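Side-chain contacts in alkaline phosphatase D (Bacillus subtilis, PDB 2YEQ), which hydrolyses phosphate esters, working as a phosphodiesterase and alkaline phosphatase with iron and calcium in its active site: residues Q331-K336 with A383-N388; I433-D438 with A454-M459; V443-T446 with Q451-A454; A473-Q478 with L484-S489. All blocks are in the same frame, centred on the assembly; numbering follows the deposited sequence.

Contact 1. Residues Q331-K336 with A383-N388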
loop_
_atom_site.group_PDB
_atom_site.type_symbol
_atom_site.label_atom_id
_atom_site.label_comp_id
_atom_site.label_asym_id
_atom_site.label_seq_id
_atom_site.Cartn_x
_atom_site.Cartn_y
_atom_site.Cartn_z
ATOM N N GLN A 331 -5.110 4.763 1.855
ATOM C CA GLN A 331 -5.047 4.496 0.430
ATOM C C GLN A 331 -5.060 5.671 -0.490
ATOM O O GLN A 331 -4.374 5.666 -1.527
ATOM C CB GLN A 331 -6.248 3.600 0.036
ATOM C CG GLN A 331 -6.237 2.203 0.627
ATOM C CD GLN A 331 -6.540 2.125 2.109
ATOM O OE1 GLN A 331 -7.203 2.998 2.693
ATOM N NE2 GLN A 331 -6.075 1.031 2.735
ATOM N N ILE A 332 -5.899 6.661 -0.174
ATOM C CA ILE A 332 -6.329 7.633 -1.162
ATOM C C ILE A 332 -6.088 9.100 -0.739
ATOM O O ILE A 332 -5.906 9.420 0.431
ATOM C CB ILE A 332 -7.841 7.417 -1.501
ATOM C CG1 ILE A 332 -8.659 7.280 -0.227
ATOM C CG2 ILE A 332 -8.046 6.173 -2.438
ATOM C CD1 ILE A 332 -10.178 7.511 -0.420
ATOM N N PHE A 333 -6.088 9.973 -1.723
ATOM C CA PHE A 333 -5.740 11.386 -1.527
ATOM C C PHE A 333 -6.634 12.058 -0.475
ATOM O O PHE A 333 -7.856 12.143 -0.631
ATOM C CB PHE A 333 -5.804 12.092 -2.859
ATOM C CG PHE A 333 -4.895 13.294 -2.982
ATOM C CD1 PHE A 333 -5.196 14.486 -2.343
ATOM C CD2 PHE A 333 -3.778 13.247 -3.796
ATOM C CE1 PHE A 333 -4.353 15.618 -2.487
ATOM C CE2 PHE A 333 -2.961 14.369 -3.960
ATOM C CZ PHE A 333 -3.251 15.543 -3.290
ATOM N N PHE A 334 -6.004 12.536 0.605
ATOM C CA PHE A 334 -6.715 13.068 1.761
ATOM C C PHE A 334 -6.929 14.595 1.706
ATOM O O PHE A 334 -7.996 15.095 2.108
ATOM C CB PHE A 334 -5.957 12.716 3.030
ATOM C CG PHE A 334 -6.647 13.113 4.293
ATOM C CD1 PHE A 334 -7.610 12.296 4.862
ATOM C CD2 PHE A 334 -6.311 14.298 4.950
ATOM C CE1 PHE A 334 -8.252 12.663 6.043
ATOM C CE2 PHE A 334 -6.952 14.668 6.125
ATOM C CZ PHE A 334 -7.910 13.860 6.676
ATOM N N ALA A 335 -5.917 15.332 1.260
ATOM C CA ALA A 335 -6.002 16.788 1.226
ATOM C C ALA A 335 -6.977 17.253 0.157
ATOM O O ALA A 335 -7.353 16.479 -0.732
ATOM C CB ALA A 335 -4.620 17.419 1.010
ATOM N N LYS A 336 -7.383 18.525 0.251
ATOM C CA LYS A 336 -8.123 19.189 -0.817
ATOM C C LYS A 336 -7.317 19.133 -2.101
ATOM O O LYS A 336 -6.111 19.411 -2.109
ATOM C CB LYS A 336 -8.438 20.651 -0.429
ATOM C CG LYS A 336 -9.090 21.498 -1.508
ATOM C CD LYS A 336 -9.267 22.979 -1.040
ATOM C CE LYS A 336 -9.490 23.959 -2.197
ATOM N NZ LYS A 336 -8.297 24.243 -3.046
ATOM N N ALA A 383 1.647 9.263 -8.475
ATOM C CA ALA A 383 2.538 10.427 -8.516
ATOM C C ALA A 383 2.746 10.893 -7.094
ATOM O O ALA A 383 1.977 10.579 -6.174
ATOM C CB ALA A 383 1.983 11.558 -9.412
ATOM N N SER A 384 3.856 11.582 -6.882
ATOM C CA SER A 384 4.194 12.047 -5.557
ATOM C C SER A 384 3.618 13.423 -5.322
ATOM O O SER A 384 3.731 14.292 -6.174
ATOM C CB SER A 384 5.725 12.126 -5.402
ATOM O OG SER A 384 6.298 10.847 -5.301
ATOM N N TRP A 385 3.048 13.612 -4.142
ATOM C CA TRP A 385 2.581 14.911 -3.676
ATOM C C TRP A 385 2.923 15.060 -2.190
ATOM O O TRP A 385 3.141 14.081 -1.490
ATOM C CB TRP A 385 1.052 15.058 -3.836
ATOM C CG TRP A 385 0.473 14.818 -5.201
ATOM C CD1 TRP A 385 0.210 13.609 -5.771
ATOM C CD2 TRP A 385 0.007 15.802 -6.133
ATOM N NE1 TRP A 385 -0.358 13.772 -7.005
ATOM C CE2 TRP A 385 -0.512 15.103 -7.255
ATOM C CE3 TRP A 385 -0.015 17.207 -6.141
ATOM C CZ2 TRP A 385 -1.029 15.749 -8.375
ATOM C CZ3 TRP A 385 -0.524 17.851 -7.265
ATOM C CH2 TRP A 385 -1.033 17.115 -8.366
ATOM N N ALA A 386 2.934 16.296 -1.693
ATOM C CA ALA A 386 3.015 16.550 -0.273
ATOM C C ALA A 386 2.201 17.806 0.047
ATOM O O ALA A 386 2.217 18.753 -0.740
ATOM C CB ALA A 386 4.483 16.719 0.179
ATOM N N SER A 387 1.490 17.776 1.165
ATOM C CA SER A 387 0.581 18.857 1.562
ATOM C C SER A 387 0.685 19.150 3.025
ATOM O O SER A 387 0.752 18.238 3.865
ATOM C CB SER A 387 -0.909 18.490 1.297
ATOM O OG SER A 387 -1.170 18.456 -0.088
ATOM N N ASN A 388 0.599 20.437 3.354
ATOM C CA ASN A 388 0.227 20.840 4.696
ATOM C C ASN A 388 -1.270 20.543 4.908
ATOM O O ASN A 388 -2.093 20.839 4.040
ATOM C CB ASN A 388 0.473 22.360 4.867
ATOM C CG ASN A 388 1.967 22.717 4.876
ATOM O OD1 ASN A 388 2.412 23.701 4.253
ATOM N ND2 ASN A 388 2.740 21.895 5.562
#
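Phe-333 drives the edge of its ring at the face of the Trp-385 indole. The two side chains cross at about a right angle, and the ring planes stand 81° apart. This is a T-shaped stack, with 5.1 Å between the centroids of the Phe-333 ring and the five-membered ring of Trp-385. One atom does the touching: Phe-333 CE2 lies over the indole, displaced toward its rim, 3.7 Å from Trp-385 CG. Phe-333 has CG anti to the backbone N (chi1 -152°), which carries the ring from its loop toward strand 384-390. A smaller contact lies beside it, where Ala-335 CB meets Ser-387 OG at 3.8 Å. Trp-337 stacks on Phe-333 and meets Trp-385 edge-to-face, and Phe-436 of the neighbouring strand 433-437 also packs edge-to-face on Trp-385. With an alanine in place of Trp-385, the CE2 edge of Phe-333 would probably lose the face it rests on, and a gap would open between loop and strand. Glu-404 helps hold the loop, taking the backbone N-H groups of Phe-334 and Ala-335. Between the two segments the attraction is aromatic and van der Waals, and it depends on ring shape and burial rather than on polar bonds.

Contact 2. Residues I433-D438 with A454-M459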
loop_
_atom_site.group_PDB
_atom_site.type_symbol
_atom_site.label_atom_id
_atom_site.label_comp_id
_atom_site.label_asym_id
_atom_site.label_seq_id
_atom_site.Cartn_x
_atom_site.Cartn_y
_atom_site.Cartn_z
ATOM N N ILE A 433 -0.591 22.568 -1.086
ATOM C CA ILE A 433 0.200 21.543 -1.721
ATOM C C ILE A 433 1.617 22.080 -2.000
ATOM O O ILE A 433 1.804 23.049 -2.738
ATOM C CB ILE A 433 -0.446 21.012 -3.041
ATOM C CG1 ILE A 433 -1.850 20.426 -2.789
ATOM C CG2 ILE A 433 0.437 19.923 -3.655
ATOM C CD1 ILE A 433 -2.509 19.715 -4.002
ATOM N N GLN A 434 2.607 21.384 -1.461
ATOM C CA GLN A 434 3.990 21.857 -1.462
ATOM C C GLN A 434 4.880 21.155 -2.476
ATOM O O GLN A 434 6.018 21.582 -2.685
ATOM C CB GLN A 434 4.586 21.636 -0.070
ATOM C CG GLN A 434 3.826 22.317 1.048
ATOM C CD GLN A 434 3.742 23.813 0.808
ATOM O OE1 GLN A 434 4.770 24.458 0.604
ATOM N NE2 GLN A 434 2.520 24.356 0.765
ATOM N N PHE A 435 4.388 20.084 -3.108
ATOM C CA PHE A 435 5.252 19.244 -3.938
ATOM C C PHE A 435 4.464 18.416 -4.952
ATOM O O PHE A 435 3.412 17.919 -4.616
ATOM C CB PHE A 435 6.031 18.304 -3.021
ATOM C CG PHE A 435 6.997 17.376 -3.746
ATOM C CD1 PHE A 435 8.035 17.880 -4.505
ATOM C CD2 PHE A 435 6.882 16.003 -3.615
ATOM C CE1 PHE A 435 8.930 17.038 -5.135
ATOM C CE2 PHE A 435 7.783 15.134 -4.261
ATOM C CZ PHE A 435 8.789 15.641 -5.013
ATOM N N PHE A 436 4.974 18.324 -6.178
ATOM C CA PHE A 436 4.526 17.347 -7.153
ATOM C C PHE A 436 5.744 16.770 -7.865
ATOM O O PHE A 436 6.660 17.514 -8.211
ATOM C CB PHE A 436 3.596 17.943 -8.231
ATOM C CG PHE A 436 3.216 16.950 -9.295
ATOM C CD1 PHE A 436 2.222 16.021 -9.041
ATOM C CD2 PHE A 436 3.893 16.898 -10.502
ATOM C CE1 PHE A 436 1.876 15.054 -9.968
ATOM C CE2 PHE A 436 3.571 15.934 -11.456
ATOM C CZ PHE A 436 2.541 15.006 -11.191
ATOM N N ASN A 437 5.722 15.457 -8.110
ATOM C CA ASN A 437 6.660 14.773 -8.986
ATOM C C ASN A 437 6.009 13.542 -9.636
ATOM O O ASN A 437 5.154 12.914 -9.024
ATOM C CB ASN A 437 7.884 14.341 -8.178
ATOM C CG ASN A 437 8.989 13.824 -9.047
ATOM O OD1 ASN A 437 9.632 14.580 -9.814
ATOM N ND2 ASN A 437 9.221 12.546 -8.962
ATOM N N ASP A 438 6.409 13.185 -10.854
ATOM C CA ASP A 438 5.747 12.057 -11.566
ATOM C C ASP A 438 6.712 10.975 -12.068
ATOM O O ASP A 438 6.508 10.419 -13.127
ATOM C CB ASP A 438 4.907 12.593 -12.727
ATOM C CG ASP A 438 3.944 11.567 -13.291
ATOM O OD1 ASP A 438 3.544 10.640 -12.550
ATOM O OD2 ASP A 438 3.628 11.698 -14.493
ATOM N N ALA A 454 10.394 13.127 5.216
ATOM C CA ALA A 454 9.986 12.291 4.100
ATOM C C ALA A 454 10.925 12.542 2.952
ATOM O O ALA A 454 11.057 13.682 2.502
ATOM C CB ALA A 454 8.532 12.624 3.677
ATOM N N ASP A 455 11.571 11.478 2.475
ATOM C CA ASP A 455 12.362 11.498 1.255
ATOM C C ASP A 455 11.640 10.789 0.112
ATOM O O ASP A 455 11.249 9.627 0.261
ATOM C CB ASP A 455 13.689 10.754 1.493
ATOM C CG ASP A 455 14.550 11.383 2.619
ATOM O OD1 ASP A 455 14.515 12.617 2.796
ATOM O OD2 ASP A 455 15.263 10.630 3.323
ATOM N N TYR A 456 11.519 11.455 -1.035
ATOM C CA TYR A 456 10.903 10.875 -2.210
ATOM C C TYR A 456 11.979 10.247 -3.069
ATOM O O TYR A 456 12.803 10.936 -3.668
ATOM C CB TYR A 456 10.107 11.925 -2.984
ATOM C CG TYR A 456 8.860 12.355 -2.224
ATOM C CD1 TYR A 456 8.936 13.286 -1.166
ATOM C CD2 TYR A 456 7.613 11.820 -2.532
ATOM C CE1 TYR A 456 7.782 13.665 -0.448
ATOM C CE2 TYR A 456 6.462 12.199 -1.828
ATOM C CZ TYR A 456 6.548 13.109 -0.790
ATOM O OH TYR A 456 5.392 13.471 -0.106
ATOM N N ARG A 457 11.968 8.919 -3.116
ATOM C CA ARG A 457 13.021 8.148 -3.766
ATOM C C ARG A 457 12.545 7.682 -5.119
ATOM O O ARG A 457 11.675 6.813 -5.190
ATOM C CB ARG A 457 13.370 6.943 -2.892
ATOM C CG ARG A 457 13.603 7.262 -1.431
ATOM C CD ARG A 457 15.052 7.755 -1.196
ATOM N NE ARG A 457 16.005 6.654 -1.256
ATOM C CZ ARG A 457 17.224 6.694 -1.804
ATOM N NH1 ARG A 457 17.710 7.793 -2.361
ATOM N NH2 ARG A 457 17.979 5.608 -1.775
ATOM N N VAL A 458 13.100 8.241 -6.190
ATOM C CA VAL A 458 12.561 8.021 -7.518
ATOM C C VAL A 458 13.600 7.656 -8.585
ATOM O O VAL A 458 14.816 7.760 -8.361
ATOM C CB VAL A 458 11.748 9.270 -7.959
ATOM C CG1 VAL A 458 10.737 9.643 -6.881
ATOM C CG2 VAL A 458 12.678 10.450 -8.251
ATOM N N MET A 459 13.105 7.198 -9.730
ATOM C CA MET A 459 13.914 6.739 -10.845
ATOM C C MET A 459 13.425 7.386 -12.119
ATOM O O MET A 459 12.236 7.667 -12.244
ATOM C CB MET A 459 13.801 5.213 -11.006
ATOM C CG MET A 459 14.187 4.415 -9.790
ATOM S SD MET A 459 13.691 2.668 -9.881
ATOM C CE MET A 459 11.886 2.847 -9.989
#
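Phe-435 points a ring edge at the middle of the Tyr-456 ring, but the planes are only 53° apart. The pair is thus a tilted edge-to-face stack, well short of perpendicular. The centroids of the Phe-435 and Tyr-456 rings are 4.8 Å apart. Phe-435 CE2 sits over the centre of the phenol ring and comes to 3.6 Å from Tyr-456 CG. The neighbouring atom of the same edge, Phe-435 CD2, reaches Tyr-456 CE1 at 4.0 Å. The two side chains slide past each other in opposite directions. A chi1 of -179° turns the Phe-435 ring away from its own backbone N and extends it from the strand over the Tyr-456 face. The Tyr-456 hydroxyl runs on past Phe-435 to a weak hydrogen bond with the carbonyl O of Trp-385. Two residues further along each strand, Asn-437 and Val-458 approach from opposite directions. The end of the Asn-437 amide packs against the methyls CG1 and CG2 of Val-458. Phe-475 and Ala-473 of strand 470-477 also pack against Phe-435, and all four touching residues are buried. Gln-434 and Phe-435 both face Ala-386 in a classic beta bulge. The strands belong to different sheets and meet through side chains, the face-to-face sheet packing of the beta sandwich core in calcineurin-like metallophosphoesterases.

Contact 3. Residues V443-T446 with Q451-A454. With PE5 (3,6,9,12,15,18,21,24-octaoxahexacosan-1-ol), chain H.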
loop_
_atom_site.group_PDB
_atom_site.type_symbol
_atom_site.label_atom_id
_atom_site.label_comp_id
_atom_site.label_asym_id
_atom_site.label_seq_id
_atom_site.Cartn_x
_atom_site.Cartn_y
_atom_site.Cartn_z
ATOM N N VAL A 443 8.580 6.150 -1.012
ATOM C CA VAL A 443 8.827 7.219 -0.042
ATOM C C VAL A 443 9.472 6.615 1.181
ATOM O O VAL A 443 9.074 5.550 1.663
ATOM C CB VAL A 443 7.522 7.984 0.338
ATOM C CG1 VAL A 443 7.815 9.079 1.325
ATOM C CG2 VAL A 443 6.841 8.525 -0.914
ATOM N N ARG A 444 10.556 7.246 1.643
ATOM C CA ARG A 444 11.241 6.809 2.856
ATOM C C ARG A 444 11.052 7.834 3.972
ATOM O O ARG A 444 11.351 9.015 3.791
ATOM C CB ARG A 444 12.748 6.654 2.564
ATOM C CG ARG A 444 13.560 6.172 3.748
ATOM C CD ARG A 444 15.053 6.057 3.378
ATOM N NE ARG A 444 15.626 7.357 3.093
ATOM C CZ ARG A 444 16.711 7.597 2.350
ATOM N NH1 ARG A 444 17.406 6.621 1.781
ATOM N NH2 ARG A 444 17.116 8.846 2.182
ATOM N N CYS A 445 10.568 7.391 5.121
ATOM C CA CYS A 445 10.297 8.295 6.222
ATOM C C CYS A 445 11.270 8.037 7.386
ATOM O O CYS A 445 11.502 6.895 7.766
ATOM C CB CYS A 445 8.846 8.169 6.682
ATOM S SG CYS A 445 7.678 8.844 5.423
ATOM N N THR A 446 11.799 9.123 7.959
ATOM C CA THR A 446 12.641 9.057 9.156
ATOM C C THR A 446 12.026 9.912 10.230
ATOM O O THR A 446 11.803 11.099 10.041
ATOM C CB THR A 446 14.061 9.556 8.865
ATOM O OG1 THR A 446 14.603 8.824 7.760
ATOM C CG2 THR A 446 14.949 9.366 10.089
ATOM N N GLN A 451 10.537 15.790 14.879
ATOM C CA GLN A 451 10.641 15.981 13.460
ATOM C C GLN A 451 10.275 14.744 12.620
ATOM O O GLN A 451 10.711 13.631 12.924
ATOM C CB GLN A 451 12.057 16.362 13.164
ATOM C CG GLN A 451 12.273 16.769 11.781
ATOM C CD GLN A 451 13.712 17.178 11.550
ATOM O OE1 GLN A 451 14.144 18.262 11.974
ATOM N NE2 GLN A 451 14.473 16.296 10.900
ATOM N N TRP A 452 9.541 14.978 11.539
ATOM C CA TRP A 452 9.211 13.937 10.556
ATOM C C TRP A 452 9.850 14.334 9.255
ATOM O O TRP A 452 9.574 15.404 8.731
ATOM C CB TRP A 452 7.699 13.832 10.356
ATOM C CG TRP A 452 7.274 12.642 9.512
ATOM C CD1 TRP A 452 7.504 12.447 8.194
ATOM C CD2 TRP A 452 6.565 11.501 9.977
ATOM N NE1 TRP A 452 6.984 11.224 7.794
ATOM C CE2 TRP A 452 6.383 10.638 8.875
ATOM C CE3 TRP A 452 6.079 11.112 11.218
ATOM C CZ2 TRP A 452 5.731 9.415 8.985
ATOM C CZ3 TRP A 452 5.397 9.885 11.321
ATOM C CH2 TRP A 452 5.248 9.058 10.211
ATOM N N LYS A 453 10.685 13.466 8.710
ATOM C CA LYS A 453 11.257 13.702 7.401
ATOM C C LYS A 453 10.774 12.655 6.396
ATOM O O LYS A 453 10.768 11.462 6.708
ATOM C CB LYS A 453 12.782 13.661 7.465
ATOM C CG LYS A 453 13.440 13.790 6.105
ATOM C CD LYS A 453 14.836 14.420 6.181
ATOM C CE LYS A 453 15.757 13.627 7.013
ATOM N NZ LYS A 453 17.215 14.063 6.857
ATOM N N ALA A 454 10.394 13.127 5.216
ATOM C CA ALA A 454 9.986 12.291 4.100
ATOM C C ALA A 454 10.925 12.542 2.952
ATOM O O ALA A 454 11.057 13.682 2.502
ATOM C CB ALA A 454 8.532 12.624 3.677
HETATM C C48 PE5 H . 17.782 10.540 5.160
HETATM C C50 PE5 H . 18.711 10.876 6.315
HETATM O O1 PE5 H . 17.999 11.651 7.288
HETATM C C1 PE5 H . 18.265 11.328 8.656
HETATM C C2 PE5 H . 17.215 11.933 9.589
HETATM O O2 PE5 H . 17.645 13.206 10.069
HETATM C C3 PE5 H . 16.633 14.105 10.541
HETATM C C4 PE5 H . 17.261 15.487 10.719
HETATM O O3 PE5 H . 16.801 16.423 9.728
HETATM C C5 PE5 H . 17.845 16.812 8.836
HETATM C C6 PE5 H . 17.420 17.803 7.775
HETATM O O4 PE5 H . 18.302 17.688 6.652
HETATM C C7 PE5 H . 17.776 16.871 5.615
HETATM C C8 PE5 H . 18.802 16.457 4.586
HETATM O O5 PE5 H . 18.440 15.171 4.059
HETATM C C9 PE5 H . 17.775 15.305 2.806
HETATM O O HOH W 1 13.341 13.001 11.445
#
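Cys-445 and Trp-452 meet on the inner face of a beta hairpin. Trp-452 NE1 points its N-H at Cys-445 SG in a weak hydrogen bond of 3.4 Å, bent to 147°. The sulfur lies at the indole edge, near its plane, and SG also packs on Ala-454 CB. The Trp-452 chi1 of -171° swings the ring toward Cys-445. A leucine here would probably leave Cys-445 SG without its N-H donor and Phe-405, which packs on the indole, without its ring partner. The backbone bonds are shorter and straighter. Thr-446 and Lys-453 form a hydrogen-bonded pair, with Thr-446 N to Lys-453 O at 2.8 Å and Lys-453 N to Thr-446 O at 2.9 Å.

The contact is looser toward Gln-451 and the end of Lys-453, where a water and a bound polyether take part. The water bridges Thr-446 O and Gln-451 O. The polyether curls round the end of Lys-453, whose NZ gives its shortest bond, 2.6 Å, to PE5 O1 and a longer one to PE5 O5. Gln-451 NE2 bonds PE5 O3. The Arg-444 guanidinium pairs with Asp-455 and Glu-141. Strands 440-448 and 451-459 form an antiparallel beta hairpin between strands 117-122 and 470-477 of the ten-stranded mixed sheet.

Contact 4. Residues A473-Q478 with L484-S489. With PE5 (3,6,9,12,15,18,21,24-octaoxahexacosan-1-ol), chain H; EDO (1,2-ethanediol), chain B.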
loop_
_atom_site.group_PDB
_atom_site.type_symbol
_atom_site.label_atom_id
_atom_site.label_comp_id
_atom_site.label_asym_id
_atom_site.label_seq_id
_atom_site.Cartn_x
_atom_site.Cartn_y
_atom_site.Cartn_z
ATOM N N ALA A 473 13.447 14.891 -3.578
ATOM C CA ALA A 473 13.163 15.942 -2.670
ATOM C C ALA A 473 12.944 15.357 -1.322
ATOM O O ALA A 473 12.542 14.181 -1.177
ATOM C CB ALA A 473 11.929 16.741 -3.130
ATOM N N SER A 474 13.212 16.190 -0.328
ATOM C CA SER A 474 13.074 15.822 1.054
ATOM C C SER A 474 12.367 16.954 1.795
ATOM O O SER A 474 12.690 18.149 1.584
ATOM C CB SER A 474 14.455 15.541 1.654
ATOM O OG SER A 474 14.351 15.270 3.056
ATOM N N PHE A 475 11.410 16.586 2.651
ATOM C CA PHE A 475 10.614 17.549 3.423
ATOM C C PHE A 475 10.667 17.170 4.857
ATOM O O PHE A 475 10.696 15.981 5.196
ATOM C CB PHE A 475 9.152 17.591 2.923
ATOM C CG PHE A 475 9.010 18.128 1.531
ATOM C CD1 PHE A 475 9.087 17.288 0.437
ATOM C CD2 PHE A 475 8.798 19.472 1.315
ATOM C CE1 PHE A 475 8.981 17.786 -0.840
ATOM C CE2 PHE A 475 8.668 19.969 0.043
ATOM C CZ PHE A 475 8.782 19.138 -1.038
ATOM N N VAL A 476 10.718 18.174 5.727
ATOM C CA VAL A 476 10.594 17.952 7.142
ATOM C C VAL A 476 9.384 18.702 7.719
ATOM O O VAL A 476 9.079 19.799 7.282
ATOM C CB VAL A 476 11.880 18.412 7.860
ATOM C CG1 VAL A 476 11.679 18.371 9.348
ATOM C CG2 VAL A 476 13.030 17.529 7.473
ATOM N N TYR A 477 8.708 18.098 8.696
ATOM C CA TYR A 477 7.609 18.745 9.403
ATOM C C TYR A 477 7.969 18.729 10.857
ATOM O O TYR A 477 8.351 17.692 11.399
ATOM C CB TYR A 477 6.256 18.038 9.143
ATOM C CG TYR A 477 5.100 18.530 9.998
ATOM C CD1 TYR A 477 4.567 19.795 9.827
ATOM C CD2 TYR A 477 4.561 17.736 10.995
ATOM C CE1 TYR A 477 3.504 20.258 10.631
ATOM C CE2 TYR A 477 3.487 18.177 11.783
ATOM C CZ TYR A 477 2.964 19.436 11.586
ATOM O OH TYR A 477 1.931 19.871 12.384
ATOM N N GLN A 478 7.844 19.878 11.508
ATOM C CA GLN A 478 8.240 20.012 12.898
ATOM C C GLN A 478 7.161 20.475 13.873
ATOM O O GLN A 478 7.486 20.990 14.932
ATOM C CB GLN A 478 9.423 20.959 12.973
ATOM C CG GLN A 478 10.658 20.366 12.408
ATOM C CD GLN A 478 11.820 21.342 12.343
ATOM O OE1 GLN A 478 11.653 22.556 12.487
ATOM N NE2 GLN A 478 13.007 20.809 12.104
ATOM N N LEU A 484 5.445 22.171 6.257
ATOM C CA LEU A 484 6.474 21.391 5.568
ATOM C C LEU A 484 7.602 22.302 5.072
ATOM O O LEU A 484 7.346 23.335 4.444
ATOM C CB LEU A 484 5.902 20.651 4.358
ATOM C CG LEU A 484 4.976 19.456 4.634
ATOM C CD1 LEU A 484 4.330 18.985 3.307
ATOM C CD2 LEU A 484 5.706 18.310 5.327
ATOM N N ARG A 485 8.840 21.884 5.315
ATOM C CA ARG A 485 10.024 22.601 4.832
ATOM C C ARG A 485 10.829 21.717 3.910
ATOM O O ARG A 485 11.169 20.609 4.285
ATOM C CB ARG A 485 10.901 22.972 6.021
ATOM C CG ARG A 485 10.364 24.097 6.865
ATOM C CD ARG A 485 11.485 24.698 7.727
ATOM N NE ARG A 485 11.007 25.233 9.005
ATOM C CZ ARG A 485 10.467 24.507 9.987
ATOM N NH1 ARG A 485 10.310 23.190 9.865
ATOM N NH2 ARG A 485 10.067 25.111 11.101
ATOM N N LYS A 486 11.125 22.205 2.717
ATOM C CA LYS A 486 11.885 21.463 1.733
ATOM C C LYS A 486 13.356 21.577 2.091
ATOM O O LYS A 486 13.892 22.678 2.066
ATOM C CB LYS A 486 11.652 22.035 0.335
ATOM C CG LYS A 486 12.127 21.124 -0.777
ATOM C CD LYS A 486 12.059 21.792 -2.132
ATOM C CE LYS A 486 10.885 21.302 -2.903
ATOM N NZ LYS A 486 10.768 21.980 -4.211
ATOM N N VAL A 487 13.992 20.455 2.431
ATOM C CA VAL A 487 15.391 20.451 2.875
ATOM C C VAL A 487 16.330 19.909 1.818
ATOM O O VAL A 487 17.559 19.925 1.989
ATOM C CB VAL A 487 15.558 19.736 4.237
ATOM C CG1 VAL A 487 14.786 20.515 5.335
ATOM C CG2 VAL A 487 15.111 18.256 4.163
ATOM N N SER A 488 15.774 19.436 0.710
ATOM C CA SER A 488 16.571 18.903 -0.371
ATOM C C SER A 488 15.764 18.894 -1.660
ATOM O O SER A 488 14.559 18.669 -1.636
ATOM C CB SER A 488 17.021 17.474 -0.024
ATOM O OG SER A 488 17.937 17.023 -0.992
ATOM N N SER A 489 16.434 19.076 -2.789
ATOM C CA SER A 489 15.798 18.992 -4.090
ATOM C C SER A 489 16.845 18.770 -5.156
ATOM O O SER A 489 17.827 19.519 -5.210
ATOM C CB SER A 489 15.024 20.275 -4.366
ATOM O OG SER A 489 14.544 20.328 -5.694
HETATM C C48 PE5 H . 17.782 10.540 5.160
HETATM C C50 PE5 H . 18.711 10.876 6.315
HETATM O O1 PE5 H . 17.999 11.651 7.288
HETATM C C1 PE5 H . 18.265 11.328 8.656
HETATM C C2 PE5 H . 17.215 11.933 9.589
HETATM O O2 PE5 H . 17.645 13.206 10.069
HETATM C C3 PE5 H . 16.633 14.105 10.541
HETATM C C4 PE5 H . 17.261 15.487 10.719
HETATM O O3 PE5 H . 16.801 16.423 9.728
HETATM C C5 PE5 H . 17.845 16.812 8.836
HETATM C C6 PE5 H . 17.420 17.803 7.775
HETATM O O4 PE5 H . 18.302 17.688 6.652
HETATM C C7 PE5 H . 17.776 16.871 5.615
HETATM C C8 PE5 H . 18.802 16.457 4.586
HETATM O O5 PE5 H . 18.440 15.171 4.059
HETATM C C9 PE5 H . 17.775 15.305 2.806
HETATM C C1 EDO B . 12.390 23.813 -5.594
HETATM O O1 EDO B . 13.256 23.358 -6.632
HETATM C C2 EDO B . 12.330 25.329 -5.514
HETATM O O2 EDO B . 11.784 25.701 -4.241
#
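Phe-475 and Lys-486 lie side by side and point the same way across an antiparallel beta hairpin. They form a non-hydrogen-bonded pair, and strand 484-489 is the outermost strand of its sheet within the chain. Lys-486 can be followed from the backbone outward. Its CB rests 3.6 Å from Phe-475 CE2. Its CG stays on the same ring atom. CD leads away from the ring. A bend at chi3 (-103°) brings CE back to Phe-475 CZ, at 3.5 Å. The aliphatic part of the lysine thus runs along the CD2-CE2-CZ side of the ring. NZ of this exposed residue continues past the ring, near an ethanediol whose placement is doubtful.

On the buried side, Phe-475 also meets Phe-435, and Leu-484 CD2 packs on Tyr-477 CB. The opposite face is formed by Ser-474, Val-476, Arg-485 and Ser-488. There Val-476 CG2 meets Val-487 CG2 at 4.0 Å, the side chains crossing at about a right angle. Ser-474 OG has its main partner in Asp-455. Gln-478 NE2 is hydrogen-bonded to Gln-451 OE1, while Gln-478 OE1 lies 3.0 Å from Arg-485 NH1. Arg-485 also forms a salt bridge with Asp-480.

Val-476 and Arg-485 exchange two regular backbone bonds. Further along comes a classic beta bulge, where Val-487 and Ser-488 both face Ser-474. The Ser-474 carbonyl takes a firm bond from Val-487 N and a weak one from Ser-488 N. In return, Ser-474 N donates to Ser-488 O at 3.1 Å, from above the carbonyl plane, 41° out of it.

In the fold
Along the chain, contact 1 closes before contact 2 opens; contact 3 lies within the span of contact 2 and shares Ala-454 with it, and contact 4 comes last. Centres lie about 9 Å apart for contacts 3 and 4, and about 15 Å for contact 1 with either of them. Strands 440-448, 451-459, 470-477 and 484-489 are successive neighbours at one side of the ten-stranded sheet, and carry contacts 3 and 4. Strands 384-390 and 433-437 are neighbours in the seven-stranded sheet, which contact 1 ties to a loop. Contact 2 joins the two sheets. The contacts are linked into one packed region through contacts 2 and 4, where the two sheets meet.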